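Local coordinates for protein response regulator (Helicobacter pylori, PDB 2PLN) that probably acts as an orphan response regulator that controls transcription by binding promoter DNA, this chain being its N-terminal receiver domain, at residues L23-S28 and I113-R118; N39-M44 and R126-L131; E49-G54 and V68-A73; V91-D94 and E99-V102. All blocks are in the same frame, centred on the assembly; numbering follows the deposited sequence.

Contact 1: residues L23-S28 and I113-R118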
loop_
_atom_site.group_PDB
_atom_site.type_symbol
_atom_site.label_atom_id
_atom_site.label_comp_id
_atom_site.label_asym_id
_atom_site.label_seq_id
_atom_site.Cartn_x
_atom_site.Cartn_y
_atom_site.Cartn_z
ATOM N N LEU A 23 -15.777 -5.176 -5.511
ATOM C CA LEU A 23 -15.827 -4.286 -4.345
ATOM C C LEU A 23 -16.840 -4.867 -3.407
ATOM O O LEU A 23 -18.020 -4.945 -3.757
ATOM C CB LEU A 23 -16.254 -2.851 -4.736
ATOM C CG LEU A 23 -15.379 -2.080 -5.732
ATOM C CD1 LEU A 23 -16.053 -0.789 -6.315
ATOM C CD2 LEU A 23 -13.980 -1.767 -5.148
ATOM N N ILE A 24 -16.385 -5.314 -2.237
ATOM C CA ILE A 24 -17.319 -5.762 -1.193
ATOM C C ILE A 24 -17.517 -4.607 -0.230
ATOM O O ILE A 24 -16.635 -4.268 0.526
ATOM C CB ILE A 24 -16.846 -7.053 -0.507
ATOM C CG1 ILE A 24 -16.688 -8.175 -1.570
ATOM C CG2 ILE A 24 -17.840 -7.448 0.660
ATOM C CD1 ILE A 24 -15.843 -9.374 -1.146
ATOM N N GLU A 25 -18.697 -4.002 -0.287
ATOM C CA GLU A 25 -18.945 -2.721 0.358
ATOM C C GLU A 25 -20.453 -2.581 0.635
ATOM O O GLU A 25 -21.289 -2.613 -0.293
ATOM C CB GLU A 25 -18.438 -1.590 -0.538
ATOM C CG GLU A 25 -18.725 -0.178 -0.017
ATOM C CD GLU A 25 -18.276 0.034 1.439
ATOM O OE1 GLU A 25 -19.170 0.154 2.317
ATOM O OE2 GLU A 25 -17.039 0.069 1.721
ATOM N N LYS A 26 -20.764 -2.474 1.919
ATOM C CA LYS A 26 -22.134 -2.417 2.462
ATOM C C LYS A 26 -22.833 -1.118 2.074
ATOM O O LYS A 26 -24.064 -1.082 1.914
ATOM C CB LYS A 26 -22.017 -2.507 3.994
ATOM C CG LYS A 26 -23.295 -2.551 4.803
ATOM C CD LYS A 26 -22.955 -2.413 6.277
ATOM C CE LYS A 26 -24.207 -2.190 7.129
ATOM N NZ LYS A 26 -24.949 -0.951 6.718
ATOM N N ASN A 27 -22.051 -0.053 1.921
ATOM C CA ASN A 27 -22.579 1.267 1.626
ATOM C C ASN A 27 -22.736 1.457 0.119
ATOM O O ASN A 27 -21.761 1.681 -0.602
ATOM C CB ASN A 27 -21.675 2.310 2.280
ATOM C CG ASN A 27 -22.107 3.740 2.030
ATOM O OD1 ASN A 27 -21.619 4.658 2.690
ATOM N ND2 ASN A 27 -22.988 3.943 1.100
ATOM N N SER A 28 -23.970 1.352 -0.380
ATOM C CA SER A 28 -24.161 1.276 -1.843
ATOM C C SER A 28 -23.799 2.566 -2.571
ATOM O O SER A 28 -23.354 2.539 -3.724
ATOM C CB SER A 28 -25.587 0.846 -2.206
ATOM O OG SER A 28 -26.493 1.898 -1.937
ATOM N N ILE A 113 -6.404 -0.145 4.227
ATOM C CA ILE A 113 -6.748 1.232 3.898
ATOM C C ILE A 113 -7.792 1.674 4.919
ATOM O O ILE A 113 -8.801 1.011 5.091
ATOM C CB ILE A 113 -7.309 1.314 2.448
ATOM C CG1 ILE A 113 -6.276 0.804 1.427
ATOM C CG2 ILE A 113 -7.820 2.749 2.093
ATOM C CD1 ILE A 113 -6.899 0.412 0.129
ATOM N N ALA A 114 -7.533 2.765 5.633
ATOM C CA ALA A 114 -8.534 3.284 6.565
ATOM C C ALA A 114 -9.660 3.966 5.801
ATOM O O ALA A 114 -9.421 4.648 4.798
ATOM C CB ALA A 114 -7.907 4.278 7.533
ATOM N N LYS A 115 -10.883 3.739 6.271
ATOM C CA LYS A 115 -12.042 4.509 5.843
ATOM C C LYS A 115 -12.334 5.547 6.925
ATOM O O LYS A 115 -12.131 5.267 8.121
ATOM C CB LYS A 115 -13.255 3.604 5.699
ATOM C CG LYS A 115 -13.127 2.639 4.549
ATOM C CD LYS A 115 -14.286 1.665 4.542
ATOM C CE LYS A 115 -15.457 2.229 3.803
ATOM N NZ LYS A 115 -16.614 1.297 3.987
ATOM N N PRO A 116 -12.831 6.720 6.543
ATOM C CA PRO A 116 -13.095 7.130 5.136
ATOM C C PRO A 116 -11.877 7.380 4.248
ATOM O O PRO A 116 -10.812 7.740 4.753
ATOM C CB PRO A 116 -13.929 8.419 5.291
ATOM C CG PRO A 116 -13.708 8.886 6.674
ATOM C CD PRO A 116 -13.259 7.736 7.524
ATOM N N TYR A 117 -12.035 7.190 2.931
ATOM C CA TYR A 117 -10.942 7.376 1.960
ATOM C C TYR A 117 -10.518 8.845 1.795
ATOM O O TYR A 117 -11.325 9.755 2.011
ATOM C CB TYR A 117 -11.301 6.766 0.588
ATOM C CG TYR A 117 -11.735 5.323 0.659
ATOM C CD1 TYR A 117 -13.071 4.951 0.454
ATOM C CD2 TYR A 117 -10.820 4.328 0.968
ATOM C CE1 TYR A 117 -13.466 3.632 0.545
ATOM C CE2 TYR A 117 -11.213 3.002 1.047
ATOM C CZ TYR A 117 -12.525 2.655 0.839
ATOM O OH TYR A 117 -12.874 1.327 0.936
ATOM N N ARG A 118 -9.258 9.070 1.398
ATOM C CA ARG A 118 -8.734 10.426 1.168
ATOM C C ARG A 118 -9.567 11.138 0.102
ATOM O O ARG A 118 -9.899 12.332 0.223
ATOM C CB ARG A 118 -7.250 10.389 0.770
ATOM C CG ARG A 118 -6.511 11.699 1.031
ATOM C CD ARG A 118 -5.018 11.564 1.316
ATOM N NE ARG A 118 -4.738 11.154 2.696
ATOM C CZ ARG A 118 -4.409 9.915 3.063
ATOM N NH1 ARG A 118 -4.310 8.955 2.155
ATOM N NH2 ARG A 118 -4.168 9.624 4.337
HETATM O O HOH W 1 -15.067 0.168 0.018
#
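A salt bridge between E25 and K115 carries this contact. K115 NZ donates to E25 OE2 at 2.6 Å. It arrives on the syn side of that oxygen, 21° out of the carboxylate plane. E25 OE1 is farther, 3.3 Å from K115 NZ. The two side chains come from opposite directions, and the CA atoms of E25 and K115 are 11.4 Å apart. E25 spans its share with CG anti to the backbone N (chi1 176°) and a bend at chi2. K115 bends at chi3. S69, just after strand 65-68, adds a weak hydrogen bond to E25 OE2.

A backbone hydrogen bond holds the other oxygen. E25 OE1 accepts from the backbone N of N27 at 2.9 Å, through its anti lone pair. N27 is the N-cap of helix 28-40. This is the end of the sheet that holds the active site in CheY-like receiver domains. K115, followed by a cis peptide to P116, matches the Lys-Pro pair that ends the last strand in this family. E25 probably takes the place of an acidic residue that follows the first strand there.

One water adds a bridge. It donates to E25 OE2 at 2.6 Å and is hydrogen-bonded to Y117 OH at 2.6 Å, at the edge of the tyrosine ring and in its plane. Y117 OH is also bonded to S92 OG, while the ring packs on L30, I34 and M67.

Contact 2: residues N39-M44 and R126-L131; sequences NVKGFM and RIEARL
F43 turns its CG anti to its own carbonyl carbon (chi1 -65°), which sends the ring toward E128 and L131. K41 takes a similar first torsion and then bends at chi2 (-62°), laying its chain across E128. E128 stays extended beyond CG and crosses both K41 and F43 at about a right angle.

The methylene of E128 does the touching at the ring. E128 CG sits at the edge of F43, near the ring plane, 3.7 Å from CE2. The carboxylate is turned 75° from the ring. Across CZ, on the other side of the ring, F43 CE1 meets L131 CD1 at 3.7 Å, approached obliquely. These two side chains slide past each other in opposite directions.

The contact joins the ends of two helices of the receiver domain, 28-40 and 120-130, which pack on the same side of the parallel sheet. G42 has positive phi and is the C-prime residue of the Schellman motif that closes helix 28-40, with G42 N bonded to N39 O at 3.0 Å. That turn leads into F43 and strand 44-48.

K41 meets E128 with its aliphatic part. K41 CD lies 3.3 Å from E128 OE1, while K41 NZ is 4.6 Å from the same oxygen. The opposite charges probably attract, but at a distance beyond a salt bridge. F43 and L131 also both touch M19.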
loop_
_atom_site.group_PDB
_atom_site.type_symbol
_atom_site.label_atom_id
_atom_site.label_comp_id
_atom_site.label_asym_id
_atom_site.label_seq_id
_atom_site.Cartn_x
_atom_site.Cartn_y
_atom_site.Cartn_z
ATOM N N ASN A 39 -14.166 3.211 -13.339
ATOM C CA ASN A 39 -14.535 3.310 -14.754
ATOM C C ASN A 39 -13.746 4.398 -15.466
ATOM O O ASN A 39 -13.399 4.241 -16.625
ATOM C CB ASN A 39 -16.024 3.622 -14.918
ATOM C CG ASN A 39 -16.897 2.452 -14.635
ATOM O OD1 ASN A 39 -16.438 1.286 -14.521
ATOM N ND2 ASN A 39 -18.180 2.731 -14.512
ATOM N N VAL A 40 -13.480 5.508 -14.774
ATOM C CA VAL A 40 -12.674 6.598 -15.357
ATOM C C VAL A 40 -11.355 6.119 -15.958
ATOM O O VAL A 40 -10.946 6.606 -17.007
ATOM C CB VAL A 40 -12.421 7.721 -14.325
ATOM C CG1 VAL A 40 -11.384 8.723 -14.824
ATOM C CG2 VAL A 40 -13.707 8.408 -14.012
ATOM N N LYS A 41 -10.708 5.160 -15.302
ATOM C CA LYS A 41 -9.414 4.612 -15.736
ATOM C C LYS A 41 -9.513 3.364 -16.599
ATOM O O LYS A 41 -8.507 2.699 -16.864
ATOM C CB LYS A 41 -8.541 4.319 -14.516
ATOM C CG LYS A 41 -8.064 5.588 -13.834
ATOM C CD LYS A 41 -7.184 6.481 -14.733
ATOM C CE LYS A 41 -7.032 7.842 -14.070
ATOM N NZ LYS A 41 -5.994 8.755 -14.635
ATOM N N GLY A 42 -10.714 3.032 -17.041
ATOM C CA GLY A 42 -10.887 1.887 -17.933
ATOM C C GLY A 42 -11.132 0.555 -17.244
ATOM O O GLY A 42 -11.184 -0.483 -17.915
ATOM N N PHE A 43 -11.302 0.580 -15.917
ATOM C CA PHE A 43 -11.598 -0.651 -15.154
ATOM C C PHE A 43 -13.078 -1.013 -15.120
ATOM O O PHE A 43 -13.935 -0.132 -15.021
ATOM C CB PHE A 43 -11.138 -0.519 -13.698
ATOM C CG PHE A 43 -9.663 -0.396 -13.531
ATOM C CD1 PHE A 43 -8.845 -1.536 -13.531
ATOM C CD2 PHE A 43 -9.086 0.831 -13.331
ATOM C CE1 PHE A 43 -7.464 -1.418 -13.352
ATOM C CE2 PHE A 43 -7.688 0.958 -13.158
ATOM C CZ PHE A 43 -6.883 -0.170 -13.170
HETATM N N MSE A 44 -13.368 -2.310 -15.151
HETATM C CA MSE A 44 -14.708 -2.816 -14.896
HETATM C C MSE A 44 -14.782 -3.045 -13.399
HETATM O O MSE A 44 -13.766 -3.415 -12.800
HETATM C CB MSE A 44 -14.925 -4.170 -15.559
HETATM C CG MSE A 44 -16.255 -4.788 -15.129
HETATM SE SE MSE A 44 -17.582 -4.087 -16.351
HETATM C CE MSE A 44 -16.586 -5.047 -17.748
ATOM N N ARG A 126 -4.322 4.392 -6.010
ATOM C CA ARG A 126 -3.746 3.297 -5.199
ATOM C C ARG A 126 -4.096 1.941 -5.840
ATOM O O ARG A 126 -3.241 1.081 -5.955
ATOM C CB ARG A 126 -4.299 3.344 -3.777
ATOM C CG ARG A 126 -3.854 2.183 -2.812
ATOM C CD ARG A 126 -4.314 2.402 -1.388
ATOM N NE ARG A 126 -3.733 3.633 -0.846
ATOM C CZ ARG A 126 -2.559 3.703 -0.203
ATOM N NH1 ARG A 126 -1.866 2.582 0.039
ATOM N NH2 ARG A 126 -2.082 4.900 0.205
ATOM N N ILE A 127 -5.366 1.769 -6.224
ATOM C CA ILE A 127 -5.806 0.517 -6.866
ATOM C C ILE A 127 -5.042 0.300 -8.153
ATOM O O ILE A 127 -4.552 -0.802 -8.398
ATOM C CB ILE A 127 -7.331 0.515 -7.084
ATOM C CG1 ILE A 127 -8.020 0.488 -5.726
ATOM C CG2 ILE A 127 -7.780 -0.697 -7.926
ATOM C CD1 ILE A 127 -9.539 0.725 -5.784
ATOM N N GLU A 128 -4.922 1.362 -8.954
ATOM C CA GLU A 128 -4.080 1.334 -10.146
ATOM C C GLU A 128 -2.674 0.823 -9.867
ATOM O O GLU A 128 -2.181 -0.055 -10.577
ATOM C CB GLU A 128 -3.931 2.733 -10.724
ATOM C CG GLU A 128 -4.937 3.079 -11.767
ATOM C CD GLU A 128 -4.563 4.386 -12.428
ATOM O OE1 GLU A 128 -4.762 4.480 -13.625
ATOM O OE2 GLU A 128 -4.027 5.297 -11.753
ATOM N N ALA A 129 -2.036 1.394 -8.837
ATOM C CA ALA A 129 -0.680 1.005 -8.443
ATOM C C ALA A 129 -0.617 -0.458 -7.995
ATOM O O ALA A 129 0.344 -1.159 -8.280
ATOM C CB ALA A 129 -0.145 1.917 -7.320
ATOM N N ARG A 130 -1.647 -0.912 -7.287
ATOM C CA ARG A 130 -1.654 -2.279 -6.808
ATOM C C ARG A 130 -1.817 -3.295 -7.926
ATOM O O ARG A 130 -1.558 -4.487 -7.730
ATOM C CB ARG A 130 -2.750 -2.448 -5.788
ATOM C CG ARG A 130 -2.449 -1.718 -4.505
ATOM C CD ARG A 130 -1.408 -2.401 -3.574
ATOM N NE ARG A 130 -1.002 -1.347 -2.657
ATOM C CZ ARG A 130 0.093 -0.609 -2.787
ATOM N NH1 ARG A 130 0.987 -0.903 -3.731
ATOM N NH2 ARG A 130 0.321 0.386 -1.923
ATOM N N LEU A 131 -2.222 -2.824 -9.098
ATOM C CA LEU A 131 -2.375 -3.705 -10.259
ATOM C C LEU A 131 -1.265 -3.491 -11.265
ATOM O O LEU A 131 -1.262 -4.098 -12.336
ATOM C CB LEU A 131 -3.746 -3.500 -10.904
ATOM C CG LEU A 131 -4.893 -4.199 -10.163
ATOM C CD1 LEU A 131 -6.198 -3.813 -10.766
ATOM C CD2 LEU A 131 -4.721 -5.712 -10.242
#

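Contact 3: residues E49-G54 and V68-A73; sequences ESLEDG and VSDKNA
L51 and D70 make the main touch, with one methyl of the leucine doing most of the work. L51 CD1 lies 3.5 Å from D70 OD1 and 3.7 Å from D70 CB. L51 CB adds a contact of 3.9 Å to D70 OD2, and the two side chains cross at about a right angle. L51 CD1 also reaches V68 CG2 at 3.8 Å. L51 holds CG anti to its backbone N (chi1 -174°), which aims it at the loop.

The next shell fixes both sides. D70 OD1 accepts from N72 N at 2.9 Å, met on the anti side and 30° out of the carboxylate plane. This is an Asx turn, lying within a type I turn from D70 to A73 that leads into helix 73-83. On the other side S50 is the N-cap of helix 51-60, its OG accepting from D53 N at 2.9 Å. F76 and R79 of helix 73-83 also touch L51. The contact thus joins the start of one helix to the loop after the central strand of the receiver fold.

No hydrogen bond crosses between the two segments. Their match therefore rests on shape, while the polar bond of D70 shapes its own turn.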
loop_
_atom_site.group_PDB
_atom_site.type_symbol
_atom_site.label_atom_id
_atom_site.label_comp_id
_atom_site.label_asym_id
_atom_site.label_seq_id
_atom_site.Cartn_x
_atom_site.Cartn_y
_atom_site.Cartn_z
ATOM N N GLU A 49 -22.800 -5.990 -1.606
ATOM C CA GLU A 49 -22.904 -5.699 -0.182
ATOM C C GLU A 49 -22.663 -6.938 0.681
ATOM O O GLU A 49 -22.639 -6.867 1.933
ATOM C CB GLU A 49 -24.322 -5.163 0.083
ATOM C CG GLU A 49 -25.425 -5.969 -0.622
ATOM C CD GLU A 49 -25.406 -5.846 -2.161
ATOM O OE1 GLU A 49 -25.463 -4.716 -2.688
ATOM O OE2 GLU A 49 -25.341 -6.866 -2.865
ATOM N N SER A 50 -22.509 -8.087 0.031
ATOM C CA SER A 50 -22.402 -9.349 0.746
ATOM C C SER A 50 -21.046 -10.012 0.544
ATOM O O SER A 50 -20.610 -10.258 -0.585
ATOM C CB SER A 50 -23.552 -10.278 0.323
ATOM O OG SER A 50 -23.230 -11.648 0.544
ATOM N N LEU A 51 -20.369 -10.300 1.645
ATOM C CA LEU A 51 -19.094 -11.008 1.548
ATOM C C LEU A 51 -19.260 -12.441 1.004
ATOM O O LEU A 51 -18.427 -12.888 0.221
ATOM C CB LEU A 51 -18.346 -10.994 2.883
ATOM C CG LEU A 51 -16.943 -11.590 2.854
ATOM C CD1 LEU A 51 -15.999 -10.844 3.822
ATOM C CD2 LEU A 51 -17.024 -13.074 3.157
ATOM N N GLU A 52 -20.330 -13.144 1.397
ATOM C CA GLU A 52 -20.592 -14.500 0.862
ATOM C C GLU A 52 -20.862 -14.475 -0.664
ATOM O O GLU A 52 -20.371 -15.318 -1.423
ATOM C CB GLU A 52 -21.694 -15.221 1.671
ATOM C CG GLU A 52 -23.111 -14.769 1.383
ATOM C CD GLU A 52 -24.019 -14.840 2.620
ATOM O OE1 GLU A 52 -24.374 -15.975 3.053
ATOM O OE2 GLU A 52 -24.373 -13.746 3.159
ATOM N N ASP A 53 -21.608 -13.471 -1.100
ATOM C CA ASP A 53 -21.806 -13.211 -2.517
ATOM C C ASP A 53 -20.483 -12.958 -3.256
ATOM O O ASP A 53 -20.201 -13.571 -4.304
ATOM C CB ASP A 53 -22.729 -12.004 -2.684
ATOM C CG ASP A 53 -23.123 -11.759 -4.129
ATOM O OD1 ASP A 53 -23.188 -10.574 -4.526
ATOM O OD2 ASP A 53 -23.381 -12.678 -4.943
ATOM N N GLY A 54 -19.681 -12.042 -2.710
ATOM C CA GLY A 54 -18.359 -11.743 -3.270
ATOM C C GLY A 54 -17.454 -12.952 -3.389
ATOM O O GLY A 54 -16.830 -13.172 -4.428
ATOM N N VAL A 68 -12.224 -5.349 0.110
ATOM C CA VAL A 68 -13.253 -5.833 1.031
ATOM C C VAL A 68 -13.273 -4.978 2.287
ATOM O O VAL A 68 -12.227 -4.717 2.886
ATOM C CB VAL A 68 -13.073 -7.347 1.361
ATOM C CG1 VAL A 68 -11.641 -7.693 1.857
ATOM C CG2 VAL A 68 -14.110 -7.834 2.374
ATOM N N SER A 69 -14.468 -4.510 2.630
ATOM C CA SER A 69 -14.776 -3.895 3.929
ATOM C C SER A 69 -15.868 -4.741 4.495
ATOM O O SER A 69 -16.970 -4.781 3.943
ATOM C CB SER A 69 -15.336 -2.487 3.774
ATOM O OG SER A 69 -14.561 -1.734 2.892
ATOM N N ASP A 70 -15.554 -5.441 5.571
ATOM C CA ASP A 70 -16.480 -6.330 6.238
ATOM C C ASP A 70 -15.862 -6.682 7.596
ATOM O O ASP A 70 -14.644 -6.659 7.759
ATOM C CB ASP A 70 -16.633 -7.605 5.426
ATOM C CG ASP A 70 -17.767 -8.484 5.921
ATOM O OD1 ASP A 70 -17.495 -9.439 6.686
ATOM O OD2 ASP A 70 -18.949 -8.291 5.575
ATOM N N LYS A 71 -16.707 -7.042 8.558
ATOM C CA LYS A 71 -16.239 -7.449 9.884
ATOM C C LYS A 71 -15.379 -8.701 9.843
ATOM O O LYS A 71 -14.430 -8.827 10.619
ATOM C CB LYS A 71 -17.427 -7.688 10.834
ATOM C CG LYS A 71 -18.331 -6.470 11.066
ATOM C CD LYS A 71 -19.280 -6.670 12.266
ATOM C CE LYS A 71 -19.995 -8.030 12.260
ATOM N NZ LYS A 71 -21.030 -8.131 11.186
ATOM N N ASN A 72 -15.738 -9.644 8.978
ATOM C CA ASN A 72 -15.023 -10.923 8.871
ATOM C C ASN A 72 -14.030 -10.912 7.722
ATOM O O ASN A 72 -13.806 -11.953 7.056
ATOM C CB ASN A 72 -16.014 -12.082 8.652
ATOM C CG ASN A 72 -17.081 -12.165 9.720
ATOM O OD1 ASN A 72 -16.794 -12.111 10.914
ATOM N ND2 ASN A 72 -18.327 -12.339 9.289
ATOM N N ALA A 73 -13.427 -9.749 7.472
ATOM C CA ALA A 73 -12.592 -9.617 6.280
ATOM C C ALA A 73 -11.358 -10.507 6.375
ATOM O O ALA A 73 -10.947 -11.091 5.395
ATOM C CB ALA A 73 -12.224 -8.153 5.999
#

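Contact 4: residues V91-D94 and E99-V102; sequences VSSD and EEEV
This is a side-chain hydrogen bond, S93 to E100, within the beta-alpha-beta unit of strand 88-93, helix 98-106 and strand 111-114 of the CheY-like receiver domain. It ties the C-terminal end of the strand to the first turn of the helix that follows. Little surface is buried, and the nearest CA atoms, of S93 and E100, are 9.1 Å apart. The long glutamate makes up the distance. Its CG is anti to the backbone N (chi1 -174°), and the chain stays extended beyond CG, so the carboxylate reaches the strand.

S93 OG donates to E100 OE1 at 3.1 Å and meets its syn lone pair. S93 has OG anti to its backbone N (chi1 -177°), which leaves the hydroxyl facing the helix. It is also hydrogen-bonded to the backbone N of N95, in the loop between strand and helix. E100 OE1 has a stronger partner in Y112 OH, from strand 111-114. This one oxygen therefore links all three elements of the unit. Y112 occupies the place of the aromatic switch residue of receiver domains.

E101 forms salt bridges with R118 and R126 of the second subunit, so this helix is also part of the dimer interface. Beside the hydroxyl, S93 CB lies 3.6 Å from E100 OE1.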
loop_
_atom_site.group_PDB
_atom_site.type_symbol
_atom_site.label_atom_id
_atom_site.label_comp_id
_atom_site.label_asym_id
_atom_site.label_seq_id
_atom_site.Cartn_x
_atom_site.Cartn_y
_atom_site.Cartn_z
ATOM N N VAL A 91 -7.761 -4.642 1.945
ATOM C CA VAL A 91 -8.686 -4.633 3.083
ATOM C C VAL A 91 -8.882 -3.173 3.410
ATOM O O VAL A 91 -7.918 -2.431 3.561
ATOM C CB VAL A 91 -8.063 -5.360 4.317
ATOM C CG1 VAL A 91 -8.886 -5.131 5.568
ATOM C CG2 VAL A 91 -7.933 -6.865 4.042
ATOM N N SER A 92 -10.138 -2.761 3.526
ATOM C CA SER A 92 -10.470 -1.403 3.906
ATOM C C SER A 92 -11.342 -1.458 5.186
ATOM O O SER A 92 -12.217 -2.333 5.316
ATOM C CB SER A 92 -11.142 -0.754 2.685
ATOM O OG SER A 92 -11.930 0.351 3.028
ATOM N N SER A 93 -11.085 -0.564 6.140
ATOM C CA SER A 93 -11.728 -0.646 7.482
ATOM C C SER A 93 -12.203 0.723 8.014
ATOM O O SER A 93 -11.463 1.686 7.976
ATOM C CB SER A 93 -10.758 -1.303 8.477
ATOM O OG SER A 93 -11.339 -1.466 9.766
ATOM N N ASP A 94 -13.443 0.791 8.499
ATOM C CA ASP A 94 -13.971 2.000 9.165
ATOM C C ASP A 94 -13.578 2.038 10.655
ATOM O O ASP A 94 -13.823 3.039 11.365
ATOM C CB ASP A 94 -15.497 2.012 9.064
ATOM C CG ASP A 94 -16.103 0.774 9.666
ATOM O OD1 ASP A 94 -15.852 0.525 10.871
ATOM O OD2 ASP A 94 -16.797 -0.039 9.014
ATOM N N GLU A 99 -3.462 -3.405 15.452
ATOM C CA GLU A 99 -3.575 -4.856 15.528
ATOM C C GLU A 99 -4.159 -5.490 14.264
ATOM O O GLU A 99 -3.626 -6.483 13.759
ATOM C CB GLU A 99 -4.439 -5.235 16.729
ATOM C CG GLU A 99 -4.469 -6.721 17.034
ATOM C CD GLU A 99 -5.852 -7.176 17.449
ATOM O OE1 GLU A 99 -6.000 -7.573 18.625
ATOM O OE2 GLU A 99 -6.795 -7.111 16.611
ATOM N N GLU A 100 -5.256 -4.926 13.761
ATOM C CA GLU A 100 -5.899 -5.466 12.580
ATOM C C GLU A 100 -5.073 -5.217 11.302
ATOM O O GLU A 100 -5.066 -6.050 10.405
ATOM C CB GLU A 100 -7.312 -4.928 12.424
ATOM C CG GLU A 100 -8.064 -5.595 11.274
ATOM C CD GLU A 100 -9.419 -4.974 11.011
ATOM O OE1 GLU A 100 -9.495 -3.756 10.731
ATOM O OE2 GLU A 100 -10.397 -5.735 11.079
ATOM N N GLU A 101 -4.411 -4.069 11.217
ATOM C CA GLU A 101 -3.457 -3.812 10.108
ATOM C C GLU A 101 -2.353 -4.869 10.042
ATOM O O GLU A 101 -2.077 -5.462 8.970
ATOM C CB GLU A 101 -2.881 -2.410 10.224
ATOM C CG GLU A 101 -1.946 -2.043 9.078
ATOM C CD GLU A 101 -1.777 -0.562 8.896
ATOM O OE1 GLU A 101 -2.173 0.213 9.776
ATOM O OE2 GLU A 101 -1.238 -0.161 7.862
ATOM N N VAL A 102 -1.716 -5.124 11.188
ATOM C CA VAL A 102 -0.675 -6.152 11.240
ATOM C C VAL A 102 -1.219 -7.509 10.779
ATOM O O VAL A 102 -0.594 -8.189 9.963
ATOM C CB VAL A 102 -0.047 -6.259 12.664
ATOM C CG1 VAL A 102 0.870 -7.487 12.783
ATOM C CG2 VAL A 102 0.695 -4.985 12.997
#

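Overall arrangement
From the N terminus, strand 20-24 opens contact 1 and helix 28-40 contact 2. Contact 3 then opens and closes around the rest of helix 51-60 and most of strand 65-68. Contact 4 follows in series, between strand 88-93 and helix 98-106. Both nest inside the loops of contacts 1 and 2, which cross: contact 1 closes at 113-118, at the end of strand 111-114, and contact 2 at 126-131, at the end of helix 120-130. Contact 1 touches all three others, with I24 packing on L51 of contact 3. V68 meets S92 between contacts 3 and 4. Contact 2 is remote from contacts 3 and 4 (centres about 20 and 21 Å away) but meets contact 1 where I113 packs on R126.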